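Local coordinates for protein alkaline phosphatase D (Bacillus subtilis, PDB 2YEQ) that hydrolyses phosphate esters, acting as a secreted alkaline phosphatase and phosphodiesterase with an active site that contains iron and calcium, at residues P257-R263 with V275-Y281; A383-L389 with G402-T408. All blocks are in the same frame, centred on the assembly; numbering follows the deposited sequence.

Contact 1: P257-R263 with V275-Y281; sequences PDMQLYR and VLDTRQY. With PE5 (3,6,9,12,15,18,21,24-octaoxahexacosan-1-ol), chain V.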
loop_
_atom_site.group_PDB
_atom_site.type_symbol
_atom_site.label_atom_id
_atom_site.label_comp_id
_atom_site.label_asym_id
_atom_site.label_seq_id
_atom_site.Cartn_x
_atom_site.Cartn_y
_atom_site.Cartn_z
ATOM N N PRO A 257 20.403 5.032 3.852
ATOM C CA PRO A 257 19.252 5.419 3.048
ATOM C C PRO A 257 18.732 4.331 2.074
ATOM O O PRO A 257 17.823 4.615 1.300
ATOM C CB PRO A 257 19.805 6.592 2.242
ATOM C CG PRO A 257 21.227 6.177 1.976
ATOM C CD PRO A 257 21.671 5.540 3.266
ATOM N N ASP A 258 19.312 3.143 2.107
ATOM C CA ASP A 258 18.992 2.064 1.173
ATOM C C ASP A 258 18.309 0.903 1.874
ATOM O O ASP A 258 18.700 0.531 2.982
ATOM C CB ASP A 258 20.263 1.544 0.510
ATOM C CG ASP A 258 21.046 2.658 -0.177
ATOM O OD1 ASP A 258 20.453 3.426 -0.966
ATOM O OD2 ASP A 258 22.238 2.796 0.121
ATOM N N MET A 259 17.320 0.301 1.200
ATOM C CA MET A 259 16.517 -0.760 1.813
ATOM C C MET A 259 15.841 -1.644 0.753
ATOM O O MET A 259 15.128 -1.141 -0.119
ATOM C CB MET A 259 15.476 -0.123 2.727
ATOM C CG MET A 259 14.596 -1.109 3.470
ATOM S SD MET A 259 13.653 -0.322 4.800
ATOM C CE MET A 259 12.318 -1.533 4.997
ATOM N N GLN A 260 16.067 -2.953 0.841
ATOM C CA GLN A 260 15.502 -3.885 -0.135
ATOM C C GLN A 260 14.032 -4.143 0.215
ATOM O O GLN A 260 13.744 -4.852 1.166
ATOM C CB GLN A 260 16.281 -5.192 -0.151
ATOM C CG GLN A 260 15.804 -6.202 -1.198
ATOM C CD GLN A 260 15.910 -5.627 -2.602
ATOM O OE1 GLN A 260 16.956 -5.112 -2.982
ATOM N NE2 GLN A 260 14.836 -5.690 -3.357
ATOM N N LEU A 261 13.120 -3.538 -0.533
ATOM C CA LEU A 261 11.705 -3.756 -0.312
ATOM C C LEU A 261 11.049 -4.512 -1.483
ATOM O O LEU A 261 10.166 -5.337 -1.261
ATOM C CB LEU A 261 10.979 -2.458 -0.057
ATOM C CG LEU A 261 9.590 -2.558 0.586
ATOM C CD1 LEU A 261 9.628 -3.304 1.953
ATOM C CD2 LEU A 261 8.994 -1.196 0.754
ATOM N N TYR A 262 11.454 -4.255 -2.728
ATOM C CA TYR A 262 10.851 -5.034 -3.810
ATOM C C TYR A 262 11.152 -6.518 -3.653
ATOM O O TYR A 262 12.229 -6.909 -3.217
ATOM C CB TYR A 262 11.170 -4.479 -5.205
ATOM C CG TYR A 262 12.562 -4.678 -5.742
ATOM C CD1 TYR A 262 12.936 -5.869 -6.343
ATOM C CD2 TYR A 262 13.473 -3.624 -5.736
ATOM C CE1 TYR A 262 14.205 -6.026 -6.899
ATOM C CE2 TYR A 262 14.732 -3.763 -6.283
ATOM C CZ TYR A 262 15.096 -4.946 -6.862
ATOM O OH TYR A 262 16.342 -5.045 -7.394
ATOM N N ARG A 263 10.141 -7.344 -3.921
ATOM C CA ARG A 263 10.258 -8.760 -3.677
ATOM C C ARG A 263 9.147 -9.538 -4.389
ATOM O O ARG A 263 8.178 -8.963 -4.880
ATOM C CB ARG A 263 10.230 -9.068 -2.177
ATOM C CG ARG A 263 9.015 -8.527 -1.441
ATOM C CD ARG A 263 9.346 -8.299 0.044
ATOM N NE ARG A 263 8.193 -8.018 0.921
ATOM C CZ ARG A 263 7.498 -6.893 0.975
ATOM N NH1 ARG A 263 7.776 -5.834 0.208
ATOM N NH2 ARG A 263 6.521 -6.799 1.847
ATOM N N VAL A 275 6.002 -7.522 -6.031
ATOM C CA VAL A 275 5.790 -6.350 -5.198
ATOM C C VAL A 275 6.902 -5.322 -5.544
ATOM O O VAL A 275 8.071 -5.575 -5.296
ATOM C CB VAL A 275 5.843 -6.736 -3.689
ATOM C CG1 VAL A 275 5.593 -5.542 -2.833
ATOM C CG2 VAL A 275 4.786 -7.853 -3.381
ATOM N N LEU A 276 6.507 -4.199 -6.134
ATOM C CA LEU A 276 7.438 -3.245 -6.685
ATOM C C LEU A 276 7.703 -2.091 -5.714
ATOM O O LEU A 276 6.949 -1.865 -4.708
ATOM C CB LEU A 276 6.894 -2.669 -7.991
ATOM C CG LEU A 276 6.441 -3.677 -9.064
ATOM C CD1 LEU A 276 6.029 -2.936 -10.355
ATOM C CD2 LEU A 276 7.489 -4.737 -9.330
ATOM N N ASP A 277 8.770 -1.361 -6.042
ATOM C CA ASP A 277 9.165 -0.127 -5.358
ATOM C C ASP A 277 9.454 0.917 -6.421
ATOM O O ASP A 277 10.510 0.900 -7.051
ATOM C CB ASP A 277 10.381 -0.444 -4.475
ATOM C CG ASP A 277 10.889 0.771 -3.659
ATOM O OD1 ASP A 277 10.395 1.903 -3.833
ATOM O OD2 ASP A 277 11.791 0.525 -2.834
ATOM N N THR A 278 8.494 1.809 -6.636
ATOM C CA THR A 278 8.582 2.805 -7.674
ATOM C C THR A 278 9.014 4.177 -7.141
ATOM O O THR A 278 8.920 5.162 -7.866
ATOM C CB THR A 278 7.236 2.941 -8.436
ATOM O OG1 THR A 278 6.183 3.350 -7.534
ATOM C CG2 THR A 278 6.857 1.580 -9.140
ATOM N N ARG A 279 9.440 4.236 -5.874
ATOM C CA ARG A 279 9.975 5.463 -5.272
ATOM C C ARG A 279 11.473 5.477 -5.115
ATOM O O ARG A 279 12.094 6.509 -5.379
ATOM C CB ARG A 279 9.397 5.713 -3.869
ATOM C CG ARG A 279 8.005 6.240 -3.878
ATOM C CD ARG A 279 7.857 7.610 -4.423
ATOM N NE ARG A 279 6.449 7.874 -4.678
ATOM C CZ ARG A 279 5.955 8.869 -5.403
ATOM N NH1 ARG A 279 6.743 9.811 -5.961
ATOM N NH2 ARG A 279 4.649 8.935 -5.588
ATOM N N GLN A 280 12.038 4.393 -4.597
ATOM C CA GLN A 280 13.410 4.419 -4.080
ATOM C C GLN A 280 14.503 4.651 -5.171
ATOM O O GLN A 280 15.632 5.120 -4.860
ATOM C CB GLN A 280 13.697 3.129 -3.331
ATOM C CG GLN A 280 15.035 3.114 -2.587
ATOM C CD GLN A 280 15.234 1.886 -1.745
ATOM O OE1 GLN A 280 14.317 1.036 -1.574
ATOM N NE2 GLN A 280 16.415 1.770 -1.194
ATOM N N TYR A 281 14.177 4.271 -6.407
ATOM C CA TYR A 281 15.125 4.272 -7.507
ATOM C C TYR A 281 14.705 5.152 -8.673
ATOM O O TYR A 281 15.466 5.295 -9.628
ATOM C CB TYR A 281 15.346 2.857 -8.017
ATOM C CG TYR A 281 15.455 1.818 -6.939
ATOM C CD1 TYR A 281 16.616 1.666 -6.188
ATOM C CD2 TYR A 281 14.376 0.977 -6.658
ATOM C CE1 TYR A 281 16.697 0.709 -5.186
ATOM C CE2 TYR A 281 14.449 0.029 -5.680
ATOM C CZ TYR A 281 15.604 -0.116 -4.934
ATOM O OH TYR A 281 15.634 -1.106 -3.958
HETATM C C50 PE5 V . 17.883 -8.661 -5.549
HETATM O O1 PE5 V . 16.745 -8.657 -4.685
HETATM C C1 PE5 V . 15.731 -9.608 -5.046
HETATM C C2 PE5 V . 14.482 -9.407 -4.183
HETATM O O2 PE5 V . 14.576 -10.205 -2.997
HETATM C C3 PE5 V . 13.852 -9.728 -1.850
HETATM C C4 PE5 V . 14.502 -10.201 -0.562
HETATM O O HOH W 1 13.243 -1.848 -2.776
#
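The open end of a beta hairpin, formed by strands 263-267 and 271-275 at the edge of a mixed sheet in the calcineurin-like phosphatase domain, is where these segments meet. R263 and V275 form its last antiparallel hydrogen-bonded pair, with R263 N to V275 O at 3.1 Å and V275 N to R263 O at 2.9 Å. The chains stay close at Y262 and L276 (CA-CA 4.8 Å), then part to 8.0 Å at D258 and Q280, and the wider part is spanned by side chains and one bridging water. Water 1 accepts from L261 N (2.8 Å), donates to D277 OD2 (2.8 Å) and hydrogen-bonds the Y281 hydroxyl OH (2.8 Å). The other carboxylate oxygen, D277 OD1, takes the backbone amides of R279 (N at 3.2 Å) and Q280 (N at 3.1 Å), so an Asx turn shapes the second segment. R263 NH1 donates to L261 O at 2.8 Å, while NH2 forms a salt bridge with D17 and a hydrogen bond to the carbonyl of V206. R279 turns elsewhere, its guanidinium paired with D209, a calcium ligand, and with D350; this ties the loop to the metal centre. Apolar contact comes from the obliquely set rings of Y262 and Y281 (CD2 to CE2 3.8 Å, planes at 76°). Separately, the V275 methyl CG1 packs beside the guanidinium, 3.8 Å from R263 NH1. The Y262 carbonyl is satisfied within its own segment: Q260 NE2 donates to Y262 O at 2.9 Å.

Contact 2: A383-L389 with G402-T408; sequences ASWASNL and GAEFVGT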
loop_
_atom_site.group_PDB
_atom_site.type_symbol
_atom_site.label_atom_id
_atom_site.label_comp_id
_atom_site.label_asym_id
_atom_site.label_seq_id
_atom_site.Cartn_x
_atom_site.Cartn_y
_atom_site.Cartn_z
ATOM N N ALA A 383 -8.970 7.410 -4.997
ATOM C CA ALA A 383 -10.255 7.120 -5.641
ATOM C C ALA A 383 -10.116 5.802 -6.366
ATOM O O ALA A 383 -9.012 5.322 -6.663
ATOM C CB ALA A 383 -10.702 8.252 -6.594
ATOM N N SER A 384 -11.250 5.153 -6.580
ATOM C CA SER A 384 -11.248 3.860 -7.224
ATOM C C SER A 384 -11.375 4.021 -8.720
ATOM O O SER A 384 -12.205 4.786 -9.190
ATOM C CB SER A 384 -12.438 3.020 -6.721
ATOM O OG SER A 384 -12.231 2.571 -5.407
ATOM N N TRP A 385 -10.575 3.257 -9.449
ATOM C CA TRP A 385 -10.665 3.158 -10.900
ATOM C C TRP A 385 -10.453 1.697 -11.313
ATOM O O TRP A 385 -9.887 0.906 -10.572
ATOM C CB TRP A 385 -9.588 4.017 -11.597
ATOM C CG TRP A 385 -9.523 5.473 -11.233
ATOM C CD1 TRP A 385 -8.941 6.009 -10.126
ATOM C CD2 TRP A 385 -9.982 6.585 -12.014
ATOM N NE1 TRP A 385 -9.032 7.374 -10.145
ATOM C CE2 TRP A 385 -9.650 7.764 -11.296
ATOM C CE3 TRP A 385 -10.651 6.706 -13.242
ATOM C CZ2 TRP A 385 -9.974 9.041 -11.747
ATOM C CZ3 TRP A 385 -10.981 7.982 -13.689
ATOM C CH2 TRP A 385 -10.632 9.136 -12.941
ATOM N N ALA A 386 -10.878 1.345 -12.526
ATOM C CA ALA A 386 -10.535 0.072 -13.118
ATOM C C ALA A 386 -10.384 0.259 -14.629
ATOM O O ALA A 386 -11.151 1.017 -15.224
ATOM C CB ALA A 386 -11.609 -0.994 -12.803
ATOM N N SER A 387 -9.390 -0.402 -15.206
ATOM C CA SER A 387 -9.050 -0.252 -16.625
ATOM C C SER A 387 -8.729 -1.570 -17.253
ATOM O O SER A 387 -8.025 -2.411 -16.671
ATOM C CB SER A 387 -7.793 0.645 -16.830
ATOM O OG SER A 387 -8.088 1.987 -16.512
ATOM N N ASN A 388 -9.164 -1.725 -18.502
ATOM C CA ASN A 388 -8.565 -2.709 -19.383
ATOM C C ASN A 388 -7.159 -2.226 -19.786
ATOM O O ASN A 388 -6.977 -1.055 -20.129
ATOM C CB ASN A 388 -9.436 -2.861 -20.656
ATOM C CG ASN A 388 -10.786 -3.534 -20.368
ATOM O OD1 ASN A 388 -11.849 -3.117 -20.869
ATOM N ND2 ASN A 388 -10.741 -4.559 -19.537
ATOM N N LEU A 389 -6.191 -3.123 -19.759
ATOM C CA LEU A 389 -4.833 -2.830 -20.227
ATOM C C LEU A 389 -4.622 -3.418 -21.624
ATOM O O LEU A 389 -4.609 -4.646 -21.786
ATOM C CB LEU A 389 -3.795 -3.431 -19.272
ATOM C CG LEU A 389 -3.853 -2.872 -17.832
ATOM C CD1 LEU A 389 -2.773 -3.538 -16.977
ATOM C CD2 LEU A 389 -3.718 -1.346 -17.822
ATOM N N GLY A 402 -4.322 -7.546 -19.934
ATOM C CA GLY A 402 -4.656 -7.607 -18.514
ATOM C C GLY A 402 -5.576 -6.527 -18.063
ATOM O O GLY A 402 -6.296 -5.932 -18.859
ATOM N N ALA A 403 -5.531 -6.241 -16.765
ATOM C CA ALA A 403 -6.391 -5.243 -16.152
ATOM C C ALA A 403 -5.656 -4.534 -15.008
ATOM O O ALA A 403 -4.746 -5.106 -14.419
ATOM C CB ALA A 403 -7.659 -5.895 -15.589
ATOM N N GLU A 404 -6.084 -3.314 -14.719
ATOM C CA GLU A 404 -5.604 -2.553 -13.563
ATOM C C GLU A 404 -6.756 -2.256 -12.623
ATOM O O GLU A 404 -7.781 -1.743 -13.042
ATOM C CB GLU A 404 -4.970 -1.209 -13.989
ATOM C CG GLU A 404 -4.403 -0.436 -12.785
ATOM C CD GLU A 404 -3.724 0.909 -13.105
ATOM O OE1 GLU A 404 -4.032 1.549 -14.153
ATOM O OE2 GLU A 404 -2.922 1.348 -12.231
ATOM N N PHE A 405 -6.558 -2.557 -11.336
ATOM C CA PHE A 405 -7.475 -2.155 -10.287
ATOM C C PHE A 405 -6.796 -1.133 -9.395
ATOM O O PHE A 405 -5.850 -1.466 -8.666
ATOM C CB PHE A 405 -7.864 -3.399 -9.472
ATOM C CG PHE A 405 -8.487 -4.467 -10.326
ATOM C CD1 PHE A 405 -9.724 -4.240 -10.906
ATOM C CD2 PHE A 405 -7.829 -5.626 -10.610
ATOM C CE1 PHE A 405 -10.315 -5.196 -11.751
ATOM C CE2 PHE A 405 -8.424 -6.614 -11.480
ATOM C CZ PHE A 405 -9.662 -6.366 -12.033
ATOM N N VAL A 406 -7.285 0.092 -9.464
ATOM C CA VAL A 406 -6.790 1.191 -8.672
ATOM C C VAL A 406 -7.700 1.320 -7.468
ATOM O O VAL A 406 -8.884 1.592 -7.584
ATOM C CB VAL A 406 -6.821 2.522 -9.454
ATOM C CG1 VAL A 406 -6.276 3.695 -8.604
ATOM C CG2 VAL A 406 -6.040 2.373 -10.802
ATOM N N GLY A 407 -7.156 1.108 -6.294
ATOM C CA GLY A 407 -7.953 1.258 -5.092
ATOM C C GLY A 407 -8.042 2.648 -4.553
ATOM O O GLY A 407 -7.060 3.399 -4.545
ATOM N N THR A 408 -9.228 2.993 -4.066
ATOM C CA THR A 408 -9.419 4.207 -3.296
ATOM C C THR A 408 -8.563 4.221 -2.013
ATOM O O THR A 408 -7.919 3.242 -1.657
ATOM C CB THR A 408 -10.885 4.336 -2.938
ATOM O OG1 THR A 408 -11.153 5.614 -2.363
ATOM C CG2 THR A 408 -11.342 3.176 -2.026
HETATM O O HOH W 2 -6.580 2.279 -14.202
#
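Backbone hydrogen bonds define this pairing. W385 with V406 and S387 with E404 each exchange two bonds: W385 N to V406 O and S387 N to E404 O at 3.0 Å, V406 N to W385 O and E404 N to S387 O at 2.9 Å. L389 N reaches G402 O at 3.0 Å, but the return bond from G402 N to L389 O is weak at 3.5 Å. The strand axes approach to 4.5 Å at 159°. Short CA-H...O contacts fill the intervening positions, such as A386 CA to E404 O at 3.3 Å. Apolar contacts divide between the two faces. W385 CB meets V406 CB at 3.8 Å on one, where the indole also packs edge-to-face with F333, W337 and F436; A386 CB approaches F405 CD1 at 4.2 Å on the other. Side-chain polar links are few. Water 2 joins S387 OG (2.8 Å) to E404 OE1 (2.7 Å), to which it donates, while E404 also binds T378 and the amides of F334 and A335. At the loop end, T408 N donates weakly to S384 OG (3.3 Å). All this describes a buried antiparallel beta hairpin in a central sheet of the calcineurin-like metallophosphoesterase fold, whose first strand begins two residues after the iron ligand H382.

Contact 1 closes before contact 2 opens along the chain, and both belong to the same seven-stranded mixed sheet of the phosphatase domain. Strands 263-267 and 271-275, whose open end contact 1 joins, form one edge; strands 325-329 and 374-378 separate them from the hairpin of 384-390 and 400-406 that contact 2 holds together. The contact centres lie 22 Å apart and their nearest atoms about 10 Å, with no direct touch. Contact 1 reaches the metal site through R279, while contact 2 lies further off, the T408 side chain about 10 Å from the iron. Loops joined to two separate parts of one sheet thus lead toward the metal site.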